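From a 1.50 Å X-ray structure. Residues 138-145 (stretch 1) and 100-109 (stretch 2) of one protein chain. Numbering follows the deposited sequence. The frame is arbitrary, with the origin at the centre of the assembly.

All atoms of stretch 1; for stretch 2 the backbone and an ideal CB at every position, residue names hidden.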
# COMPACT_ATOMS: atom_id res chain seq x y z
N ALA A 138 -2.31 -6.83 19.23
CA ALA A 138 -2.71 -6.94 20.66
C ALA A 138 -2.69 -5.55 21.32
O ALA A 138 -3.55 -5.24 22.16
CB ALA A 138 -1.82 -7.92 21.38
N LYS A 139 -1.74 -4.70 20.93
CA LYS A 139 -1.65 -3.33 21.48
C LYS A 139 -2.70 -2.37 20.91
O LYS A 139 -3.29 -1.55 21.64
CB LYS A 139 -0.26 -2.73 21.28
CG LYS A 139 0.86 -3.55 21.86
CD LYS A 139 2.22 -3.00 21.42
CE LYS A 139 3.33 -3.93 21.82
NZ LYS A 139 3.45 -3.94 23.32
N ALA A 140 -2.90 -2.44 19.59
CA ALA A 140 -3.71 -1.44 18.91
C ALA A 140 -5.19 -1.81 18.78
O ALA A 140 -6.05 -0.93 18.60
CB ALA A 140 -3.09 -1.16 17.51
N GLY A 141 -5.52 -3.10 18.88
CA GLY A 141 -6.90 -3.52 18.82
C GLY A 141 -7.44 -3.80 17.41
O GLY A 141 -6.73 -3.59 16.42
N PRO A 142 -8.70 -4.27 17.32
CA PRO A 142 -9.25 -4.70 16.04
C PRO A 142 -9.56 -3.60 15.02
O PRO A 142 -9.86 -3.92 13.86
CB PRO A 142 -10.53 -5.44 16.43
CG PRO A 142 -10.96 -4.80 17.74
CD PRO A 142 -9.66 -4.44 18.44
N ASP A 143 -9.49 -2.34 15.42
CA ASP A 143 -9.77 -1.26 14.46
C ASP A 143 -8.51 -0.88 13.70
O ASP A 143 -8.56 -0.03 12.80
CB ASP A 143 -10.33 -0.02 15.16
CG ASP A 143 -11.75 -0.23 15.71
OD1 ASP A 143 -12.45 -1.19 15.29
OD2 ASP A 143 -12.14 0.61 16.55
N MSE A 144 -7.37 -1.47 14.06
CA MSE A 144 -6.10 -1.08 13.42
C MSE A 144 -6.16 -1.34 11.90
O MSE A 144 -6.65 -2.38 11.45
CB MSE A 144 -4.91 -1.83 14.00
CG MSE A 144 -3.58 -1.26 13.51
SE MSE A 144 -2.06 -2.22 14.16
CE MSE A 144 -2.33 -3.90 13.16
N ILE A 145 -5.70 -0.36 11.14
CA ILE A 145 -5.54 -0.54 9.69
C ILE A 145 -4.20 -1.23 9.47
O ILE A 145 -3.15 -0.81 9.98
CB ILE A 145 -5.55 0.81 8.97
CG1 ILE A 145 -6.89 1.54 9.19
CG2 ILE A 145 -5.21 0.65 7.45
CD1 ILE A 145 -8.14 0.82 8.64
N UNK A 100 9.75 -4.30 16.87
CA UNK A 100 8.92 -3.74 15.82
C UNK A 100 7.55 -3.36 16.35
O UNK A 100 7.07 -2.26 16.15
CB UNK A 100 8.78 -4.73 14.66
N UNK A 101 6.88 -4.30 17.03
CA UNK A 101 5.55 -4.02 17.56
C UNK A 101 5.57 -2.84 18.54
O UNK A 101 4.71 -1.96 18.48
CB UNK A 101 4.99 -5.27 18.25
N UNK A 102 6.55 -2.85 19.46
CA UNK A 102 6.65 -1.75 20.44
C UNK A 102 6.86 -0.39 19.78
O UNK A 102 6.20 0.60 20.14
CB UNK A 102 7.80 -2.02 21.41
N UNK A 103 7.79 -0.34 18.83
CA UNK A 103 8.16 0.94 18.23
C UNK A 103 7.09 1.44 17.27
O UNK A 103 6.78 2.62 17.24
CB UNK A 103 9.50 0.81 17.50
N UNK A 104 6.51 0.54 16.46
CA UNK A 104 5.42 0.97 15.61
C UNK A 104 4.24 1.51 16.42
O UNK A 104 3.65 2.55 16.08
CB UNK A 104 4.96 -0.19 14.73
N UNK A 105 3.89 0.83 17.52
CA UNK A 105 2.77 1.30 18.32
C UNK A 105 3.10 2.67 18.98
O UNK A 105 2.24 3.53 19.02
CB UNK A 105 2.42 0.26 19.38
N UNK A 106 4.34 2.84 19.41
CA UNK A 106 4.79 4.12 19.98
C UNK A 106 4.63 5.23 18.94
O UNK A 106 4.15 6.32 19.25
CB UNK A 106 6.24 4.03 20.45
N UNK A 107 5.01 4.95 17.69
CA UNK A 107 4.89 5.95 16.61
C UNK A 107 3.42 6.25 16.32
O UNK A 107 3.00 7.41 16.14
CB UNK A 107 5.59 5.46 15.34
N UNK A 108 2.61 5.19 16.27
CA UNK A 108 1.19 5.38 16.07
C UNK A 108 0.55 6.27 17.14
O UNK A 108 -0.17 7.20 16.81
CB UNK A 108 0.49 4.02 16.04
N UNK A 109 0.86 5.99 18.40
CA UNK A 109 0.28 6.76 19.49
C UNK A 109 0.80 8.21 19.51
O UNK A 109 0.02 9.10 19.79
CB UNK A 109 0.58 6.08 20.82

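Stretch 2 is helical throughout, so glycine or proline would be an unlikely choice at most positions, and one side of the helix meets stretch 1, chiefly along the extended chain of Lys139.

Position 100 lies beyond the reach of stretch 1. The visible atoms barely restrict it; the residue is Phe100.

At 101 the CA-to-CB bond points toward stretch 1, and the ideal CB is already 4.2 Å from CE of Lys139. A small residue fits well. Ala101 is found, its CB 4.1 Å from Lys139 CE, packing against the aliphatic part of that chain.

Position 102 points away, yet the ammonium group of Lys139 is near enough for a short side chain to turn back to it. Asp, Asn, Glu or Gln could offer an oxygen. The residue is Asn102: with chi1 in m, its end comes nearer than its CB direction suggests, and Lys139 NZ donates a hydrogen bond to Asn102 OD1 at 2.9 Å. The amide supplies an acceptor without a negative charge.

Positions 103 and 104 meet nothing of stretch 1, and many helix-compatible residues would do. They are Ser103 and Val104.

Position 105 is the nearest backbone approach, its CA 7.1 Å from CA of Ala140. Its CB points toward stretch 1, and the ideal CB is 3.8 Å from Lys139 CD. Beyond lie the CB of Lys139 and the small Ala140, which leaves room for a flat ring or a long aliphatic chain. Tyr105 takes the place with chi1 in t. Lys139 CB sits over one face of the ring, 3.7 Å from its centroid and 7° off the normal, a CH-pi contact, while Ala140 CB packs 3.9 Å from Tyr105 CE1. The hydroxyl OH of Tyr105 ends 3.4 Å from the carbonyl O of Lys139.

Positions 106 and 107 are again out of reach and loosely constrained; they are Ser106 and Val107.

At 108 the CB points toward stretch 1 but has nothing of it within 5.5 Å, so a short side chain would fall short of the apolar surface of Ala140 and Met144. A long, flexible apolar chain suits the gap. Met108, a selenomethionine like Met144, spans it: its CE lies 3.9 Å from Ala140 CB and 4.0 Å from Met144 CG, bringing Ala140, at the end of the helix, and Met144, the last residue of the turn, onto one methyl group.

At 109 the ideal CB has nothing of stretch 1 near it, so many helix-compatible residues would do; Arg109 makes no contact with stretch 1.

Stretch 2 100-109: FANSVYSVMR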
# COMPACT_ATOMS: atom_id res chain seq x y z
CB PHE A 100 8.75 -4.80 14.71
CG PHE A 100 7.97 -4.31 13.50
CD1 PHE A 100 8.63 -3.57 12.50
CD2 PHE A 100 6.61 -4.57 13.38
CE1 PHE A 100 7.88 -3.15 11.35
CE2 PHE A 100 5.88 -4.13 12.23
CZ PHE A 100 6.52 -3.41 11.26
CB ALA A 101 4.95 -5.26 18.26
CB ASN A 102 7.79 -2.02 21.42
CG ASN A 102 7.43 -3.08 22.47
OD1 ASN A 102 6.26 -3.35 22.70
ND2 ASN A 102 8.45 -3.67 23.10
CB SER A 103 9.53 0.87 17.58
OG SER A 103 9.55 -0.08 16.53
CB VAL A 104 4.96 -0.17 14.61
CG1 VAL A 104 3.67 0.22 13.88
CG2 VAL A 104 6.10 -0.48 13.65
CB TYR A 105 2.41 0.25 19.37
CG TYR A 105 1.17 0.62 20.11
CD1 TYR A 105 -0.07 0.70 19.47
CD2 TYR A 105 1.22 0.88 21.48
CE1 TYR A 105 -1.21 1.02 20.17
CE2 TYR A 105 0.08 1.21 22.18
CZ TYR A 105 -1.12 1.28 21.54
OH TYR A 105 -2.26 1.61 22.24
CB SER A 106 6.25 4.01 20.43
OG SER A 106 6.67 5.26 21.00
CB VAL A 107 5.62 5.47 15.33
CG1 VAL A 107 5.25 6.31 14.10
CG2 VAL A 107 7.11 5.49 15.57
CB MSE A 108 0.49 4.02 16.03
CG MSE A 108 0.78 3.22 14.76
SE MSE A 108 0.01 1.38 14.95
CE MSE A 108 -1.83 1.82 15.37
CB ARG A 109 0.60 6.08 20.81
CG ARG A 109 -0.12 4.76 20.98
CD ARG A 109 -1.61 4.94 21.10
NE ARG A 109 -1.95 5.50 22.41
CZ ARG A 109 -3.18 5.84 22.80
NH1 ARG A 109 -4.22 5.69 21.99
NH2 ARG A 109 -3.35 6.34 24.02
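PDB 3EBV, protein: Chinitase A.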